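PDB 2BPS: ESX secretion system protein YukD from Bacillus subtilis, which is required for secretion of YukE and is probably a component or regulator of the bacterial ESX/ESAT-6-like secretion system. Local coordinates for residues 17-22 with 38-43. Sequence-based numbering, arbitrary orientation.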
loop_
_atom_site.group_PDB
_atom_site.type_symbol
_atom_site.label_atom_id
_atom_site.label_comp_id
_atom_site.label_asym_id
_atom_site.label_seq_id
_atom_site.Cartn_x
_atom_site.Cartn_y
_atom_site.Cartn_z
ATOM N N SER A 17 -4.331 2.724 12.013
ATOM C CA SER A 17 -3.159 3.596 12.006
ATOM C C SER A 17 -2.792 4.102 10.602
ATOM O O SER A 17 -3.395 3.705 9.599
ATOM C CB SER A 17 -1.966 2.891 12.663
ATOM O OG SER A 17 -1.815 1.570 12.185
ATOM N N VAL A 18 -1.811 4.991 10.537
ATOM C CA VAL A 18 -1.387 5.558 9.268
ATOM C C VAL A 18 0.093 5.892 9.295
ATOM O O VAL A 18 0.528 6.670 10.137
ATOM C CB VAL A 18 -2.137 6.855 8.980
ATOM C CG1 VAL A 18 -1.569 7.520 7.751
ATOM C CG2 VAL A 18 -3.600 6.571 8.817
ATOM N N PHE A 19 0.868 5.321 8.381
ATOM C CA PHE A 19 2.289 5.625 8.358
ATOM C C PHE A 19 2.770 5.949 6.954
ATOM O O PHE A 19 2.090 5.648 5.983
ATOM C CB PHE A 19 3.091 4.460 8.921
ATOM C CG PHE A 19 2.998 3.218 8.106
ATOM C CD1 PHE A 19 1.849 2.445 8.122
ATOM C CD2 PHE A 19 4.068 2.812 7.317
ATOM C CE1 PHE A 19 1.765 1.275 7.364
ATOM C CE2 PHE A 19 3.991 1.646 6.556
ATOM C CZ PHE A 19 2.838 0.876 6.580
ATOM N N ASP A 20 3.935 6.582 6.856
ATOM C CA ASP A 20 4.506 6.923 5.560
ATOM C C ASP A 20 5.576 5.898 5.195
ATOM O O ASP A 20 6.261 5.356 6.068
ATOM C CB ASP A 20 5.089 8.341 5.578
ATOM C CG ASP A 20 4.005 9.409 5.581
ATOM O OD1 ASP A 20 2.848 9.067 5.253
ATOM O OD2 ASP A 20 4.300 10.584 5.892
ATOM N N LEU A 21 5.721 5.637 3.902
ATOM C CA LEU A 21 6.673 4.639 3.429
ATOM C C LEU A 21 7.388 5.064 2.150
ATOM O O LEU A 21 6.788 5.685 1.279
ATOM C CB LEU A 21 5.909 3.326 3.185
ATOM C CG LEU A 21 6.514 1.947 2.900
ATOM C CD1 LEU A 21 6.087 1.483 1.513
ATOM C CD2 LEU A 21 8.010 1.987 3.062
ATOM N N ARG A 22 8.676 4.750 2.056
ATOM C CA ARG A 22 9.452 5.036 0.856
ATOM C C ARG A 22 10.028 3.721 0.350
ATOM O O ARG A 22 10.818 3.071 1.042
ATOM C CB ARG A 22 10.611 5.993 1.124
ATOM C CG ARG A 22 11.567 6.068 -0.073
ATOM C CD ARG A 22 12.721 7.015 0.156
ATOM N NE ARG A 22 12.265 8.396 0.244
ATOM C CZ ARG A 22 13.059 9.425 0.508
ATOM N NH1 ARG A 22 12.561 10.648 0.565
ATOM N NH2 ARG A 22 14.353 9.232 0.718
ATOM N N GLN A 38 4.559 -5.825 9.355
ATOM C CA GLN A 38 5.820 -5.875 10.098
ATOM C C GLN A 38 5.900 -4.625 10.983
ATOM O O GLN A 38 6.051 -4.712 12.191
ATOM C CB GLN A 38 7.030 -5.901 9.138
ATOM C CG GLN A 38 7.233 -7.203 8.327
ATOM C CD GLN A 38 8.451 -7.175 7.352
ATOM O OE1 GLN A 38 9.563 -6.783 7.725
ATOM N NE2 GLN A 38 8.234 -7.615 6.109
ATOM N N ALA A 39 5.763 -3.461 10.366
ATOM C CA ALA A 39 5.846 -2.183 11.068
ATOM C C ALA A 39 4.799 -1.873 12.147
ATOM O O ALA A 39 5.144 -1.342 13.203
ATOM C CB ALA A 39 5.864 -1.048 10.042
ATOM N N GLN A 40 3.529 -2.182 11.890
ATOM C CA GLN A 40 2.474 -1.873 12.850
ATOM C C GLN A 40 1.994 -3.033 13.702
ATOM O O GLN A 40 2.288 -4.198 13.424
ATOM C CB GLN A 40 1.280 -1.240 12.134
ATOM C CG GLN A 40 1.019 0.227 12.512
ATOM C CD GLN A 40 2.044 1.212 11.933
ATOM O OE1 GLN A 40 3.257 1.054 12.099
ATOM N NE2 GLN A 40 1.546 2.243 11.263
ATOM N N SER A 41 1.249 -2.690 14.752
ATOM C CA SER A 41 0.709 -3.671 15.694
ATOM C C SER A 41 -0.649 -4.143 15.214
ATOM O O SER A 41 -1.662 -3.984 15.901
ATOM C CB SER A 41 0.551 -3.041 17.076
ATOM O OG SER A 41 1.764 -2.449 17.505
ATOM N N VAL A 42 -0.665 -4.738 14.034
ATOM C CA VAL A 42 -1.908 -5.186 13.450
ATOM C C VAL A 42 -2.294 -6.615 13.817
ATOM O O VAL A 42 -1.941 -7.585 13.140
ATOM C CB VAL A 42 -1.838 -5.004 11.936
ATOM C CG1 VAL A 42 -0.576 -5.635 11.419
ATOM C CG2 VAL A 42 -3.053 -5.573 11.280
ATOM N N SER A 43 -3.027 -6.727 14.916
ATOM C CA SER A 43 -3.502 -8.012 15.398
ATOM C C SER A 43 -4.751 -8.308 14.584
ATOM O O SER A 43 -5.864 -8.175 15.098
ATOM C CB SER A 43 -3.862 -7.895 16.889
ATOM O OG SER A 43 -4.354 -9.113 17.431
#
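In the ubiquitin-like beta-grasp fold of YukD, the exit from helix 31-39 comes down beside edge strand 18-24, and Gln40 bridges the gap by lying against Ser17 and Phe19. Gln40 is the first residue to leave helical geometry; its CA is 7.9 Å from that of Ser17, and its side chain spans much of that distance. It does so bent: chi2 of 73° folds the chain over, bringing the middle of it to Ser17 and the amide end to Phe19. The nearest approach to Ser17, Gln40 CG to Ser17 OG at 3.2 Å, is not a polar one: CG is a methylene and offers no conventional hydrogen bond, and the hydroxyl is bonded to Asn15 instead. Further along, Gln40 CD is 4.0 Å from Phe19 CD1. The two side chains run past each other in opposite directions, with ring and amide planes 69° apart, so the amide does not lie flat on the ring. The ring also packs on Ala36 of the helix and Ile9 of the adjoining strand. An alanine in place of Gln40 is likely to leave Ser17 and the CD1 region of the Phe19 ring without their cover from this loop. Beyond Gln40 the chain bends in an inverse gamma turn centred on Ser41, with a weak bond from Val42 N to Gln40 O. This is surface packing between the end of helix 31-39 and the edge strand of the mixed sheet, in the helix-on-sheet arrangement of the ubiquitin-like beta-grasp fold.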